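Local structure of alcohol dehydrogenase (Thermus sp., 4CPD) at the interface of chains A and B. The protein catalyses the NADH-dependent, reversible interconversion of alcohols and carbonyl compounds as a zinc-containing, thermostable medium-chain dehydrogenase. Coordinates in Å, arbitrary orientation; residue numbers count along the deposited sequence, not the author numbering. Chains: chain A/B, Alcohol dehydrogenase.

Contact 1: the interface of chains A and B. Residues chain A 235, 238, 258-259; chain B 93-94, 97, 104.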
# COMPACT_ATOMS: atom_id res chain seq x y z
N GLU A 235 15.18 -10.07 10.29
CA GLU A 235 14.20 -9.92 9.23
C GLU A 235 13.89 -8.45 9.04
O GLU A 235 13.98 -7.91 7.94
CB GLU A 235 12.91 -10.64 9.61
CG GLU A 235 13.02 -12.16 9.80
CD GLU A 235 11.65 -12.85 10.07
OE1 GLU A 235 10.71 -12.19 10.58
OE2 GLU A 235 11.50 -14.08 9.79
N ASP A 238 7.45 -6.17 11.16
CA ASP A 238 6.30 -6.39 10.31
C ASP A 238 5.74 -5.09 9.73
O ASP A 238 5.32 -5.04 8.58
CB ASP A 238 5.21 -7.10 11.11
CG ASP A 238 5.68 -8.43 11.64
OD1 ASP A 238 5.69 -9.39 10.84
OD2 ASP A 238 6.07 -8.51 12.83
N ARG A 258 10.74 -5.65 7.12
CA ARG A 258 10.96 -6.99 6.60
C ARG A 258 10.35 -7.19 5.22
O ARG A 258 9.39 -6.53 4.86
CB ARG A 258 10.41 -8.07 7.54
CG ARG A 258 8.89 -8.26 7.57
CD ARG A 258 8.55 -9.55 8.30
NE ARG A 258 7.11 -9.76 8.55
CZ ARG A 258 6.22 -10.21 7.67
NH1 ARG A 258 6.55 -10.50 6.41
NH2 ARG A 258 4.97 -10.37 8.04
N PRO A 259 10.90 -8.14 4.46
CA PRO A 259 10.20 -8.62 3.29
C PRO A 259 8.78 -8.98 3.63
O PRO A 259 8.53 -9.57 4.67
CB PRO A 259 10.99 -9.88 2.90
CG PRO A 259 12.39 -9.59 3.36
CD PRO A 259 12.21 -8.81 4.63
N PRO B 93 9.25 -19.48 8.36
CA PRO B 93 8.36 -18.47 8.93
C PRO B 93 7.51 -17.74 7.89
O PRO B 93 6.34 -17.44 8.14
CB PRO B 93 9.33 -17.49 9.62
CG PRO B 93 10.55 -18.29 9.90
CD PRO B 93 10.65 -19.25 8.76
N TYR B 94 8.08 -17.47 6.72
CA TYR B 94 7.31 -16.87 5.63
C TYR B 94 6.20 -17.81 5.12
O TYR B 94 5.09 -17.36 4.80
CB TYR B 94 8.25 -16.42 4.53
CG TYR B 94 9.07 -15.25 4.99
CD1 TYR B 94 8.51 -13.98 5.05
CD2 TYR B 94 10.40 -15.40 5.39
CE1 TYR B 94 9.25 -12.89 5.48
CE2 TYR B 94 11.16 -14.31 5.82
CZ TYR B 94 10.57 -13.06 5.88
OH TYR B 94 11.31 -12.00 6.31
N ARG B 97 3.37 -17.66 7.56
CA ARG B 97 2.58 -16.44 7.28
C ARG B 97 1.79 -16.47 5.96
O ARG B 97 1.17 -15.49 5.61
CB ARG B 97 3.51 -15.23 7.22
CG ARG B 97 4.28 -14.90 8.50
CD ARG B 97 5.33 -13.83 8.18
NE ARG B 97 6.14 -13.39 9.33
CZ ARG B 97 7.47 -13.46 9.42
NH1 ARG B 97 8.20 -13.98 8.45
NH2 ARG B 97 8.08 -12.99 10.50
N GLU B 104 12.00 -19.16 2.54
CA GLU B 104 13.45 -19.05 2.75
C GLU B 104 14.22 -20.07 1.93
O GLU B 104 15.37 -19.84 1.60
CB GLU B 104 13.80 -19.19 4.22
CG GLU B 104 13.99 -17.84 4.89
CD GLU B 104 13.68 -17.83 6.38
OE1 GLU B 104 13.47 -18.92 6.98
OE2 GLU B 104 13.64 -16.72 6.94
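The carboxylate of A:Glu235 meets the guanidinium of B:Arg97 tip to tip, with the terminal nitrogen NH2 of B:Arg97 donating to OE1 of A:Glu235 over 2.7 Å. This salt bridge is an end-on bond through NH2: it reaches the oxygen on its syn side, a little out of the carboxylate plane, and is tilted from the guanidinium plane, the two planar groups being turned 53° apart. OE2 of A:Glu235 lies 4.4 Å from OE2 of B:Glu104, and B:Arg97, whose NH1 is near OE2 of A:Glu235, may offset that like-charge proximity.

Over one face of the B:Arg97 guanidinium, A:Arg258 slides past in the opposite direction and the guanidinium groups stack, their planes 18° apart; NH2 of A:Arg258 is 3.5 Å from NE of B:Arg97. The likely repulsion is probably eased by the acids at the edges. OD1 of A:Asp238 takes two bonds from A:Arg258, 2.7 Å from NE and 3.1 Å from NH2, both in the guanidinium plane. On the far side NH1 of A:Arg258 donates to the carbonyl O of A:Pro259 at 2.8 Å. Held at both sides, the group keeps its face turned to B:Arg97.

B:Tyr94, its CG anti to the carbonyl carbon (chi1 -69°), points its hydroxyl end at A:Glu235 and crosses A:Pro259 at a slant, OH 3.7 Å from CD of A:Pro259; its CE1 approaches the proline carbonyl. NH1 of B:Arg97 sits over the rim of the tyrosine ring.

In chain B, the short helix 93-96 and its flanks belong to the lobe whose four cysteines bind the structural zinc. Chain A contributes loops of the coenzyme-binding domain, those leading into strands 239-242 and 262-265.

Contact 2: the interface of chains A and B. Residues chain A 274, 276, 288, 290; chain B 274, 276, 288, 290.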
# COMPACT_ATOMS: atom_id res chain seq x y z
N PHE A 274 10.80 10.68 -4.11
CA PHE A 274 11.89 9.94 -3.48
C PHE A 274 12.11 8.59 -4.21
O PHE A 274 11.17 8.06 -4.82
CB PHE A 274 11.59 9.71 -1.98
CG PHE A 274 10.54 8.65 -1.72
CD1 PHE A 274 9.20 8.98 -1.67
CD2 PHE A 274 10.91 7.32 -1.54
CE1 PHE A 274 8.24 8.01 -1.45
CE2 PHE A 274 9.95 6.35 -1.32
CZ PHE A 274 8.61 6.69 -1.27
N PHE A 276 12.06 4.90 -4.85
CA PHE A 276 11.42 3.69 -4.33
C PHE A 276 12.11 2.52 -4.96
O PHE A 276 12.24 2.51 -6.17
CB PHE A 276 9.94 3.65 -4.70
CG PHE A 276 9.15 2.68 -3.90
CD1 PHE A 276 9.24 1.33 -4.14
CD2 PHE A 276 8.30 3.12 -2.90
CE1 PHE A 276 8.52 0.42 -3.38
CE2 PHE A 276 7.57 2.22 -2.14
CZ PHE A 276 7.68 0.87 -2.38
N PHE A 288 3.13 -0.22 0.54
CA PHE A 288 3.47 1.13 0.96
C PHE A 288 2.23 2.02 0.87
O PHE A 288 1.49 1.95 -0.09
CB PHE A 288 4.57 1.70 0.08
CG PHE A 288 4.95 3.12 0.40
CD1 PHE A 288 5.77 3.41 1.47
CD2 PHE A 288 4.53 4.18 -0.40
CE1 PHE A 288 6.13 4.73 1.77
CE2 PHE A 288 4.89 5.50 -0.11
CZ PHE A 288 5.70 5.77 0.97
N ILE A 290 1.00 6.21 1.73
CA ILE A 290 1.34 7.58 2.13
C ILE A 290 0.12 8.46 1.97
O ILE A 290 -0.60 8.36 0.99
CB ILE A 290 2.53 8.14 1.31
CG1 ILE A 290 2.83 9.58 1.73
CG2 ILE A 290 2.28 8.07 -0.19
CD1 ILE A 290 4.27 9.98 1.44
N PHE B 274 12.79 3.86 -8.76
CA PHE B 274 11.97 4.80 -9.53
C PHE B 274 11.44 5.93 -8.63
O PHE B 274 11.31 5.75 -7.43
CB PHE B 274 10.81 4.07 -10.22
CG PHE B 274 9.68 3.69 -9.31
CD1 PHE B 274 9.69 2.48 -8.62
CD2 PHE B 274 8.57 4.52 -9.16
CE1 PHE B 274 8.64 2.13 -7.78
CE2 PHE B 274 7.52 4.17 -8.32
CZ PHE B 274 7.56 2.98 -7.63
N PHE B 276 8.96 7.92 -6.67
CA PHE B 276 7.62 7.85 -6.13
C PHE B 276 7.23 9.23 -5.68
O PHE B 276 7.99 9.87 -4.96
CB PHE B 276 7.59 6.90 -4.93
CG PHE B 276 6.22 6.43 -4.56
CD1 PHE B 276 5.35 7.27 -3.87
CD2 PHE B 276 5.80 5.15 -4.88
CE1 PHE B 276 4.07 6.87 -3.54
CE2 PHE B 276 4.52 4.73 -4.56
CZ PHE B 276 3.66 5.59 -3.89
N PHE B 288 0.35 1.50 -2.58
CA PHE B 288 1.17 0.86 -3.62
C PHE B 288 1.73 -0.49 -3.20
O PHE B 288 2.18 -0.66 -2.09
CB PHE B 288 2.32 1.80 -3.97
CG PHE B 288 3.25 1.26 -5.01
CD1 PHE B 288 2.87 1.23 -6.33
CD2 PHE B 288 4.49 0.78 -4.68
CE1 PHE B 288 3.72 0.71 -7.29
CE2 PHE B 288 5.34 0.26 -5.64
CZ PHE B 288 4.96 0.23 -6.94
N ILE B 290 4.21 -3.77 -4.74
CA ILE B 290 5.06 -4.33 -5.78
C ILE B 290 5.66 -5.64 -5.27
O ILE B 290 6.10 -5.75 -4.13
CB ILE B 290 6.15 -3.34 -6.21
CG1 ILE B 290 7.03 -3.96 -7.27
CG2 ILE B 290 7.00 -2.89 -5.04
CD1 ILE B 290 7.72 -2.91 -8.11
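One face of the A:Phe276 ring receives the edge of B:Phe288, whose CE2 lies 3.9 Å from CE1 of A:Phe276, while CG of A:Phe288 from its own chain sits at the ring's edge, in plane. The planes stand 81° apart, an edge-to-face pair, and the twofold repeats it with A:Phe288 against B:Phe276. Each Phe274 ring in turn lays one face, toward its rim, on the partner's Phe276 methylene: CE1 of A:Phe274 is 3.7 Å from CB of B:Phe276. The two Phe276 side chains run side by side and point the same way, meeting at 3.8 Å between their CD2 atoms. CG of A:Phe276 is anti to the backbone N (chi1 -163°), which carries the ring toward B:Phe288 and the CG2 methyl of B:Ile290.

Backbones hold these rings in register. Strand 273-277 pairs antiparallel with its copy: N of A:Phe276 donates to O of B:Phe274 at 2.8 Å, and N of A:Phe274 donates to O of B:Phe276 at 3.0 Å, with the same pair of bonds given back by chain B. Strand 286-290 also meets its copy antiparallel, N of A:Phe288 donating to O of B:Phe288 at 2.8 Å, with the reciprocal bond closing the pair.

The patch thus joins strands of both coenzyme-binding domains across the twofold, as is common in dimers of this family; here phenylalanine rings pack between the two pairings, and the patch probably helps stabilise the dimer.

Contact 1 and contact 2 have centres about 20 Å apart, measured over their C-alpha atoms, and share no residue. Contact 2 lies on the twofold and pairs each strand with its own copy, whereas contact 1 lies off it and recurs with the chains exchanged, one twin for each structural-zinc lobe. Chain A uses its coenzyme-binding domain in both. The deposited dimer thus combines a central seam of strands and aromatic rings with outlying charged patches, where a zinc-stabilised lobe reaches over to the neighbouring subunit. Together they probably help hold the two subunits in a fixed relation.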